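Local coordinates for protein fumarase E (Shigella flexneri 2a str. 2457T, PDB 3C8G) that probably catalyses the addition of water to fumarate to give malate, working as a homodimer of the MtlR/FumE family, at residues 10-13 with 14-18; 74-77 with 78-82; 144-148 with 149-153. All coordinates share one frame; numbering follows the deposited sequence.

Contact 1. Residues 10-13 with 14-18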
ATOM      1  N   ASP B  10     -23.160  10.382  15.902  1.00 84.53           N
ATOM      2  CA  ASP B  10     -23.801  11.582  16.439  1.00 84.30           C
ATOM      3  C   ASP B  10     -22.882  12.786  16.269  1.00 83.74           C
ATOM      4  O   ASP B  10     -23.335  13.907  16.006  1.00 83.56           O
ATOM      5  CB  ASP B  10     -24.186  11.393  17.915  1.00 84.63           C
ATOM      6  CG  ASP B  10     -25.403  12.227  18.317  1.00 85.16           C
ATOM      7  OD1 ASP B  10     -25.396  13.454  18.059  1.00 85.10           O
ATOM      8  OD2 ASP B  10     -26.360  11.654  18.897  1.00 85.69           O
ATOM      9  N   ASP B  11     -21.585  12.538  16.413  1.00 83.03           N
ATOM     10  CA  ASP B  11     -20.568  13.533  16.104  1.00 82.58           C
ATOM     11  C   ASP B  11     -20.386  13.734  14.571  1.00 81.67           C
ATOM     12  O   ASP B  11     -19.915  14.779  14.122  1.00 81.83           O
ATOM     13  CB  ASP B  11     -19.254  13.173  16.820  1.00 82.93           C
ATOM     14  CG  ASP B  11     -18.048  13.925  16.268  1.00 84.28           C
ATOM     15  OD1 ASP B  11     -17.271  13.307  15.503  1.00 86.52           O
ATOM     16  OD2 ASP B  11     -17.882  15.128  16.576  1.00 84.74           O
ATOM     17  N   VAL B  12     -20.775  12.747  13.770  1.00 80.30           N
ATOM     18  CA  VAL B  12     -20.644  12.860  12.322  1.00 78.89           C
ATOM     19  C   VAL B  12     -21.780  13.696  11.735  1.00 77.98           C
ATOM     20  O   VAL B  12     -21.571  14.487  10.806  1.00 77.25           O
ATOM     21  CB  VAL B  12     -20.531  11.467  11.677  1.00 78.98           C
ATOM     22  CG1 VAL B  12     -20.895  11.496  10.188  1.00 78.87           C
ATOM     23  CG2 VAL B  12     -19.125  10.921  11.884  1.00 78.81           C
ATOM     24  N   LEU B  13     -22.970  13.528  12.311  1.00 77.28           N
ATOM     25  CA  LEU B  13     -24.148  14.310  11.945  1.00 76.55           C
ATOM     26  C   LEU B  13     -24.025  15.780  12.331  1.00 75.91           C
ATOM     27  O   LEU B  13     -24.489  16.645  11.589  1.00 76.00           O
ATOM     28  CB  LEU B  13     -25.413  13.709  12.571  1.00 76.80           C
ATOM     29  CG  LEU B  13     -26.274  12.689  11.807  1.00 77.43           C
ATOM     30  CD1 LEU B  13     -27.459  13.327  11.021  1.00 77.33           C
ATOM     31  CD2 LEU B  13     -25.411  11.814  10.905  1.00 78.19           C
ATOM     32  N   GLU B  14     -23.420  16.067  13.488  1.00 75.32           N
ATOM     33  CA  GLU B  14     -23.257  17.466  13.929  1.00 74.75           C
ATOM     34  C   GLU B  14     -22.334  18.190  12.957  1.00 73.53           C
ATOM     35  O   GLU B  14     -22.675  19.269  12.446  1.00 73.44           O
ATOM     36  CB  GLU B  14     -22.753  17.583  15.392  1.00 74.97           C
ATOM     37  CG  GLU B  14     -22.005  18.917  15.723  1.00 75.59           C
ATOM     38  CD  GLU B  14     -22.209  19.460  17.163  1.00 75.77           C
ATOM     39  OE1 GLU B  14     -23.008  18.890  17.950  1.00 77.78           O
ATOM     40  OE2 GLU B  14     -21.572  20.489  17.504  1.00 75.72           O
ATOM     41  N   GLN B  15     -21.186  17.572  12.689  1.00 71.70           N
ATOM     42  CA  GLN B  15     -20.211  18.131  11.780  1.00 70.39           C
ATOM     43  C   GLN B  15     -20.812  18.391  10.399  1.00 69.89           C
ATOM     44  O   GLN B  15     -20.656  19.478   9.864  1.00 69.92           O
ATOM     45  CB  GLN B  15     -19.002  17.217  11.673  1.00 70.27           C
ATOM     46  CG  GLN B  15     -17.978  17.412  12.760  1.00 70.21           C
ATOM     47  CD  GLN B  15     -16.840  16.412  12.662  1.00 72.16           C
ATOM     48  OE1 GLN B  15     -16.124  16.342  11.658  1.00 72.27           O
ATOM     49  NE2 GLN B  15     -16.667  15.627  13.709  1.00 73.55           N
ATOM     50  N   LEU B  16     -21.507  17.404   9.825  1.00 69.14           N
ATOM     51  CA  LEU B  16     -22.046  17.550   8.472  1.00 67.75           C
ATOM     52  C   LEU B  16     -23.203  18.507   8.418  1.00 67.24           C
ATOM     53  O   LEU B  16     -23.326  19.261   7.464  1.00 66.57           O
ATOM     54  CB  LEU B  16     -22.467  16.215   7.872  1.00 67.36           C
ATOM     55  CG  LEU B  16     -21.314  15.318   7.436  1.00 67.47           C
ATOM     56  CD1 LEU B  16     -21.870  13.916   7.337  1.00 66.85           C
ATOM     57  CD2 LEU B  16     -20.631  15.769   6.116  1.00 64.98           C
ATOM     58  N   ASP B  17     -24.052  18.496   9.440  1.00 67.14           N
ATOM     59  CA  ASP B  17     -25.151  19.440   9.436  1.00 67.55           C
ATOM     60  C   ASP B  17     -24.610  20.872   9.603  1.00 66.82           C
ATOM     61  O   ASP B  17     -25.196  21.819   9.081  1.00 67.03           O
ATOM     62  CB  ASP B  17     -26.240  19.081  10.457  1.00 68.24           C
ATOM     63  CG  ASP B  17     -27.627  19.708  10.101  1.00 71.18           C
ATOM     64  OD1 ASP B  17     -28.307  19.178   9.188  1.00 71.81           O
ATOM     65  OD2 ASP B  17     -28.037  20.722  10.749  1.00 73.29           O
ATOM     66  N   ALA B  18     -23.464  21.018  10.268  1.00 65.89           N
ATOM     67  CA  ALA B  18     -22.797  22.326  10.385  1.00 65.33           C
ATOM     68  C   ALA B  18     -22.253  22.956   9.073  1.00 65.14           C
ATOM     69  O   ALA B  18     -21.801  24.099   9.085  1.00 65.21           O
ATOM     70  CB  ALA B  18     -21.698  22.271  11.447  1.00 64.87           C
TER
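D11 and Q15 touch through their side chains one turn apart on the alpha-helix 9-17, in an i to i+4 pairing of a carboxylate with an amide. From Q15 CB outward, the chain first runs past the carbonyl of D11: CB lies 3.6 Å from D11 O, and CG keeps 3.5 Å from the same atom D11 O. Its CG is set opposite the carbonyl carbon and beside the backbone N (chi1 -84°), which lays the extended chain back along the helix toward D11. CD is still 3.8 Å from D11 O, and the amide nitrogen NE2 then reaches the carboxylate, where it donates to D11 OD2 at 3.2 Å. The acceptor is met on its syn side but 33° out of the carboxylate plane, while it lies almost exactly in the amide plane of Q15. D11 OD1 is slightly nearer to Q15 NE2, at 3.0 Å, but lies at a poor angle for the N-H; with the two planes 62° apart, the OD2 contact alone is a hydrogen bond.

Behind this polar pair run the backbone bonds of the helix, of which D17 N to L13 O is well formed at 2.9 Å, whereas those to D10 O and D11 O are long and weak. V12 and L16 form the buried side, pointing the same way. V12 packs on I32 of helix 29-40, and L16 on T160 and V163 of helix 158-166. Within the turn, L16 CD1 lies 3.5 Å from V12 O, and the methyl groups V12 CG1 and L16 CD1 meet at 3.9 Å.

Contact 2. Residues 74-77 with 78-82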
ATOM      1  N   LEU B  74      -8.459   2.788  -0.254  1.00 62.93           N
ATOM      2  CA  LEU B  74      -9.659   2.158  -0.811  1.00 63.20           C
ATOM      3  C   LEU B  74      -9.241   1.018  -1.707  1.00 62.55           C
ATOM      4  O   LEU B  74      -9.681  -0.122  -1.543  1.00 62.16           O
ATOM      5  CB  LEU B  74     -10.482   3.138  -1.638  1.00 63.55           C
ATOM      6  CG  LEU B  74     -11.564   3.938  -0.953  1.00 65.26           C
ATOM      7  CD1 LEU B  74     -12.074   4.986  -1.944  1.00 67.38           C
ATOM      8  CD2 LEU B  74     -12.680   3.017  -0.462  1.00 66.73           C
ATOM      9  N   ARG B  75      -8.374   1.339  -2.649  1.00 62.05           N
ATOM     10  CA  ARG B  75      -7.844   0.327  -3.528  1.00 62.46           C
ATOM     11  C   ARG B  75      -7.293  -0.875  -2.749  1.00 62.00           C
ATOM     12  O   ARG B  75      -7.554  -2.016  -3.139  1.00 62.10           O
ATOM     13  CB  ARG B  75      -6.831   0.939  -4.478  1.00 62.48           C
ATOM     14  CG  ARG B  75      -7.543   1.756  -5.527  1.00 65.31           C
ATOM     15  CD  ARG B  75      -6.605   2.343  -6.520  1.00 68.74           C
ATOM     16  NE  ARG B  75      -6.360   3.755  -6.254  1.00 72.43           N
ATOM     17  CZ  ARG B  75      -6.178   4.666  -7.206  1.00 73.25           C
ATOM     18  NH1 ARG B  75      -6.245   4.315  -8.484  1.00 73.80           N
ATOM     19  NH2 ARG B  75      -5.938   5.921  -6.887  1.00 73.04           N
ATOM     20  N   LEU B  76      -6.607  -0.635  -1.623  1.00 61.44           N
ATOM     21  CA  LEU B  76      -6.067  -1.749  -0.822  1.00 61.06           C
ATOM     22  C   LEU B  76      -7.199  -2.657  -0.330  1.00 60.62           C
ATOM     23  O   LEU B  76      -7.155  -3.867  -0.524  1.00 60.54           O
ATOM     24  CB  LEU B  76      -5.208  -1.255   0.355  1.00 61.24           C
ATOM     25  CG  LEU B  76      -3.897  -1.968   0.716  1.00 61.06           C
ATOM     26  CD1 LEU B  76      -3.736  -2.084   2.213  1.00 62.41           C
ATOM     27  CD2 LEU B  76      -3.765  -3.325   0.119  1.00 59.99           C
ATOM     28  N   ILE B  77      -8.217  -2.064   0.284  1.00 60.33           N
ATOM     29  CA  ILE B  77      -9.334  -2.818   0.820  1.00 59.88           C
ATOM     30  C   ILE B  77     -10.050  -3.595  -0.284  1.00 60.57           C
ATOM     31  O   ILE B  77     -10.418  -4.773  -0.087  1.00 60.71           O
ATOM     32  CB  ILE B  77     -10.348  -1.917   1.528  1.00 60.27           C
ATOM     33  CG1 ILE B  77      -9.656  -1.019   2.576  1.00 59.91           C
ATOM     34  CG2 ILE B  77     -11.514  -2.764   2.104  1.00 59.32           C
ATOM     35  CD1 ILE B  77     -10.589  -0.027   3.250  1.00 59.05           C
ATOM     36  N   TYR B  78     -10.249  -2.941  -1.432  1.00 60.44           N
ATOM     37  CA  TYR B  78     -10.855  -3.582  -2.602  1.00 60.16           C
ATOM     38  C   TYR B  78      -9.975  -4.776  -3.058  1.00 59.94           C
ATOM     39  O   TYR B  78     -10.396  -5.915  -2.994  1.00 59.45           O
ATOM     40  CB  TYR B  78     -11.100  -2.527  -3.695  1.00 60.14           C
ATOM     41  CG  TYR B  78     -12.216  -2.838  -4.700  1.00 60.88           C
ATOM     42  CD1 TYR B  78     -13.416  -3.439  -4.315  1.00 59.82           C
ATOM     43  CD2 TYR B  78     -12.069  -2.497  -6.044  1.00 62.15           C
ATOM     44  CE1 TYR B  78     -14.421  -3.733  -5.269  1.00 59.95           C
ATOM     45  CE2 TYR B  78     -13.061  -2.772  -6.984  1.00 61.20           C
ATOM     46  CZ  TYR B  78     -14.225  -3.383  -6.603  1.00 60.59           C
ATOM     47  OH  TYR B  78     -15.172  -3.623  -7.578  1.00 60.43           O
ATOM     48  N   ALA B  79      -8.735  -4.489  -3.443  1.00 60.23           N
ATOM     49  CA  ALA B  79      -7.695  -5.477  -3.774  1.00 60.33           C
ATOM     50  C   ALA B  79      -7.658  -6.769  -2.934  1.00 60.41           C
ATOM     51  O   ALA B  79      -7.447  -7.869  -3.462  1.00 59.63           O
ATOM     52  CB  ALA B  79      -6.342  -4.795  -3.708  1.00 60.34           C
ATOM     53  N   LEU B  80      -7.850  -6.629  -1.628  1.00 60.84           N
ATOM     54  CA  LEU B  80      -7.878  -7.779  -0.744  1.00 61.68           C
ATOM     55  C   LEU B  80      -9.264  -8.427  -0.674  1.00 62.80           C
ATOM     56  O   LEU B  80      -9.505  -9.303   0.167  1.00 63.12           O
ATOM     57  CB  LEU B  80      -7.374  -7.400   0.648  1.00 61.22           C
ATOM     58  CG  LEU B  80      -5.967  -6.806   0.716  1.00 60.62           C
ATOM     59  CD1 LEU B  80      -5.721  -6.088   2.042  1.00 59.41           C
ATOM     60  CD2 LEU B  80      -4.923  -7.871   0.450  1.00 58.28           C
ATOM     61  N   GLY B  81     -10.164  -7.992  -1.562  1.00 63.62           N
ATOM     62  CA  GLY B  81     -11.520  -8.534  -1.669  1.00 64.22           C
ATOM     63  C   GLY B  81     -12.320  -8.310  -0.414  1.00 64.90           C
ATOM     64  O   GLY B  81     -13.008  -9.193   0.051  1.00 64.75           O
ATOM     65  N   LYS B  82     -12.247  -7.114   0.137  1.00 66.42           N
ATOM     66  CA  LYS B  82     -12.788  -6.914   1.475  1.00 67.71           C
ATOM     67  C   LYS B  82     -13.853  -5.839   1.566  1.00 68.16           C
ATOM     68  O   LYS B  82     -14.254  -5.424   2.640  1.00 67.85           O
ATOM     69  CB  LYS B  82     -11.656  -6.733   2.492  1.00 67.75           C
ATOM     70  CG  LYS B  82     -11.010  -8.069   2.851  1.00 68.17           C
ATOM     71  CD  LYS B  82     -10.431  -8.013   4.243  1.00 70.49           C
ATOM     72  CE  LYS B  82     -10.281  -9.388   4.834  1.00 71.48           C
ATOM     73  NZ  LYS B  82      -9.562 -10.305   3.910  1.00 70.73           N
TER
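A Schellman motif closes helix 70-79, and its outer bond joins I77 to K82: K82 N donates to I77 O at 3.0 Å. The inner bond runs from G81 N to Y78 O, and G81, with phi 63°, is the C-prime residue that turns the chain back. The C3 to C'' side-chain approach expected of the motif is present but modest: K82 CB lies 4.0 Å from I77 CG2. That methyl is held opposite its backbone N (chi1 -52° for CG1), which directs it to the side where K82 returns. Ahead of the turn the helix is regular, with Y78 N bound to L74 O at 2.9 Å and an N-H...O angle of 173°. L76 and L80 lie side by side, their CD2 and CD1 atoms 3.9 Å apart.

Neighbouring elements cover the buried side of this end, while G81 and K82 remain exposed. I77 packs on I37 and F40 of helix 29-40, and the Y78 ring stacks with that of Y88. A79 makes a backbone hydrogen bond to the other subunit, against which R75, Y78 and L80 also pack. Chemically, I77 O, and probably Y78 O, keep an N-H partner where the helical pattern stops.

Contact 3. Residues 144-148 with 149-153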
ATOM      1  N   ALA B 144     -42.740  24.747 -11.734  1.00 87.85           N
ATOM      2  CA  ALA B 144     -42.752  26.140 -11.201  1.00 87.10           C
ATOM      3  C   ALA B 144     -43.302  26.239  -9.761  1.00 86.58           C
ATOM      4  O   ALA B 144     -44.009  27.200  -9.382  1.00 86.21           O
ATOM      5  CB  ALA B 144     -43.491  27.100 -12.162  1.00 87.07           C
ATOM      6  N   VAL B 145     -42.976  25.194  -8.994  1.00 85.81           N
ATOM      7  CA  VAL B 145     -43.217  25.085  -7.552  1.00 84.43           C
ATOM      8  C   VAL B 145     -41.855  24.719  -6.949  1.00 83.43           C
ATOM      9  O   VAL B 145     -41.753  24.335  -5.786  1.00 83.47           O
ATOM     10  CB  VAL B 145     -44.382  24.060  -7.237  1.00 84.71           C
ATOM     11  CG1 VAL B 145     -44.125  23.219  -5.980  1.00 84.14           C
ATOM     12  CG2 VAL B 145     -45.748  24.786  -7.162  1.00 83.85           C
ATOM     13  N   TRP B 146     -40.818  24.872  -7.775  1.00 82.04           N
ATOM     14  CA  TRP B 146     -39.421  24.639  -7.412  1.00 80.91           C
ATOM     15  C   TRP B 146     -38.925  25.614  -6.334  1.00 79.67           C
ATOM     16  O   TRP B 146     -38.993  26.834  -6.497  1.00 80.06           O
ATOM     17  CB  TRP B 146     -38.541  24.758  -8.672  1.00 81.54           C
ATOM     18  CG  TRP B 146     -37.100  24.297  -8.525  1.00 82.44           C
ATOM     19  CD1 TRP B 146     -36.649  23.001  -8.397  1.00 83.16           C
ATOM     20  CD2 TRP B 146     -35.924  25.123  -8.529  1.00 83.28           C
ATOM     21  NE1 TRP B 146     -35.270  22.976  -8.301  1.00 83.14           N
ATOM     22  CE2 TRP B 146     -34.801  24.262  -8.383  1.00 83.29           C
ATOM     23  CE3 TRP B 146     -35.709  26.508  -8.636  1.00 83.78           C
ATOM     24  CZ2 TRP B 146     -33.486  24.744  -8.342  1.00 82.67           C
ATOM     25  CZ3 TRP B 146     -34.394  26.986  -8.598  1.00 83.35           C
ATOM     26  CH2 TRP B 146     -33.302  26.101  -8.456  1.00 82.99           C
ATOM     27  N   SER B 147     -38.445  25.070  -5.222  1.00 77.60           N
ATOM     28  CA  SER B 147     -37.690  25.852  -4.246  1.00 75.19           C
ATOM     29  C   SER B 147     -36.215  25.377  -4.247  1.00 74.20           C
ATOM     30  O   SER B 147     -35.912  24.228  -3.905  1.00 73.71           O
ATOM     31  CB  SER B 147     -38.322  25.733  -2.865  1.00 74.59           C
ATOM     32  OG  SER B 147     -37.663  26.573  -1.947  1.00 73.22           O
ATOM     33  N   GLU B 148     -35.307  26.251  -4.671  1.00 72.71           N
ATOM     34  CA  GLU B 148     -33.889  25.928  -4.672  1.00 71.51           C
ATOM     35  C   GLU B 148     -33.416  25.610  -3.246  1.00 69.93           C
ATOM     36  O   GLU B 148     -32.710  24.613  -3.027  1.00 70.06           O
ATOM     37  CB  GLU B 148     -33.059  27.058  -5.300  1.00 71.40           C
ATOM     38  CG  GLU B 148     -31.606  26.683  -5.665  1.00 71.93           C
ATOM     39  CD  GLU B 148     -30.742  27.915  -5.911  1.00 73.13           C
ATOM     40  OE1 GLU B 148     -30.461  28.659  -4.928  1.00 76.05           O
ATOM     41  OE2 GLU B 148     -30.359  28.152  -7.081  1.00 74.19           O
ATOM     42  N   ALA B 149     -33.826  26.442  -2.288  1.00 67.89           N
ATOM     43  CA  ALA B 149     -33.448  26.265  -0.890  1.00 66.16           C
ATOM     44  C   ALA B 149     -33.900  24.905  -0.334  1.00 64.82           C
ATOM     45  O   ALA B 149     -33.143  24.241   0.363  1.00 64.05           O
ATOM     46  CB  ALA B 149     -33.983  27.420  -0.032  1.00 66.14           C
ATOM     47  N   ARG B 150     -35.124  24.496  -0.653  1.00 63.36           N
ATOM     48  CA  ARG B 150     -35.656  23.231  -0.166  1.00 62.79           C
ATOM     49  C   ARG B 150     -34.988  22.044  -0.875  1.00 61.94           C
ATOM     50  O   ARG B 150     -34.621  21.063  -0.221  1.00 61.86           O
ATOM     51  CB  ARG B 150     -37.194  23.198  -0.258  1.00 62.50           C
ATOM     52  CG  ARG B 150     -37.812  21.800  -0.380  1.00 63.93           C
ATOM     53  CD  ARG B 150     -39.318  21.787  -0.151  1.00 64.31           C
ATOM     54  NE  ARG B 150     -39.609  21.613   1.270  1.00 69.29           N
ATOM     55  CZ  ARG B 150     -40.092  22.562   2.083  1.00 69.92           C
ATOM     56  NH1 ARG B 150     -40.305  22.274   3.360  1.00 67.79           N
ATOM     57  NH2 ARG B 150     -40.380  23.787   1.628  1.00 71.57           N
ATOM     58  N   PHE B 151     -34.827  22.136  -2.199  1.00 60.50           N
ATOM     59  CA  PHE B 151     -34.023  21.174  -2.924  1.00 59.07           C
ATOM     60  C   PHE B 151     -32.610  21.000  -2.329  1.00 58.80           C
ATOM     61  O   PHE B 151     -32.143  19.877  -2.129  1.00 57.62           O
ATOM     62  CB  PHE B 151     -33.942  21.505  -4.419  1.00 58.79           C
ATOM     63  CG  PHE B 151     -33.273  20.416  -5.226  1.00 58.15           C
ATOM     64  CD1 PHE B 151     -31.956  20.546  -5.643  1.00 56.54           C
ATOM     65  CD2 PHE B 151     -33.947  19.231  -5.502  1.00 57.33           C
ATOM     66  CE1 PHE B 151     -31.350  19.539  -6.358  1.00 58.08           C
ATOM     67  CE2 PHE B 151     -33.335  18.211  -6.219  1.00 56.74           C
ATOM     68  CZ  PHE B 151     -32.038  18.364  -6.646  1.00 56.75           C
ATOM     69  N   SER B 152     -31.941  22.111  -2.058  1.00 58.79           N
ATOM     70  CA  SER B 152     -30.636  22.066  -1.441  1.00 60.10           C
ATOM     71  C   SER B 152     -30.605  21.284  -0.135  1.00 60.76           C
ATOM     72  O   SER B 152     -29.706  20.450   0.040  1.00 61.99           O
ATOM     73  CB  SER B 152     -30.055  23.462  -1.272  1.00 59.98           C
ATOM     74  OG  SER B 152     -29.839  24.003  -2.557  1.00 61.99           O
ATOM     75  N   GLY B 153     -31.564  21.527   0.762  1.00 60.84           N
ATOM     76  CA  GLY B 153     -31.716  20.743   1.995  1.00 61.33           C
ATOM     77  C   GLY B 153     -31.924  19.261   1.715  1.00 62.22           C
ATOM     78  O   GLY B 153     -31.339  18.406   2.363  1.00 62.95           O
TER
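At the start of helix 148-154 the carbonyls of S147 and E148 take the N-H groups of F151 and S152 respectively, with S147 at the N-cap position where the loop becomes helix.

Among the hydrogen bonds, the one from F151 N to S147 O, 2.9 Å long, is almost straight, with an N-H...O angle of 170°. E148 O is gripped twice by a single residue. S152 N reaches it at 2.8 Å in the ordinary helical way, and the hydroxyl of S152 adds a second bond. The serine OG stands opposite its own carbonyl carbon (chi1 -65°), a setting that folds the hydroxyl back along the helix to the preceding turn.

The remaining contacts are approaches at van der Waals distance. S147 CB lies 3.8 Å from R150 CB, while S147 OG comes closest to the arginine backbone, 3.5 Å from R150 N. W146 is a looser neighbour: its NE1 comes no nearer than 4.4 Å to F151 CB, an oblique approach. Its ring has E148 N over one face, displaced toward the rim.

F151, the buried residue of the group, extends on to A111 and M138 in neighbouring loops; S152 also touches A111. The second grip on E148 O is made by S152 OG at 3.0 Å, with the hydroxyl above the carbonyl plane, 41° out of it, and not on a lone pair.

Overall arrangement
The three contacts follow one another along the chain without nesting or crossing, and each is local, closing no long loop. Contact 1 lies within helix 9-17, whose buried side meets helices 29-40 and 158-166, so near-terminal parts of the chain come together there. Contact 2 ends helix 70-79 beside helices 29-40 and 85-103 and next to the other subunit. Contact 3 begins helix 148-154 after the loop that follows helix 129-134. Helix 29-40 is thus a common neighbour of contacts 1 and 2, whose centres are 28 Å apart. Contact 2 lies across the chain's centre from both contact 1 and contact 3.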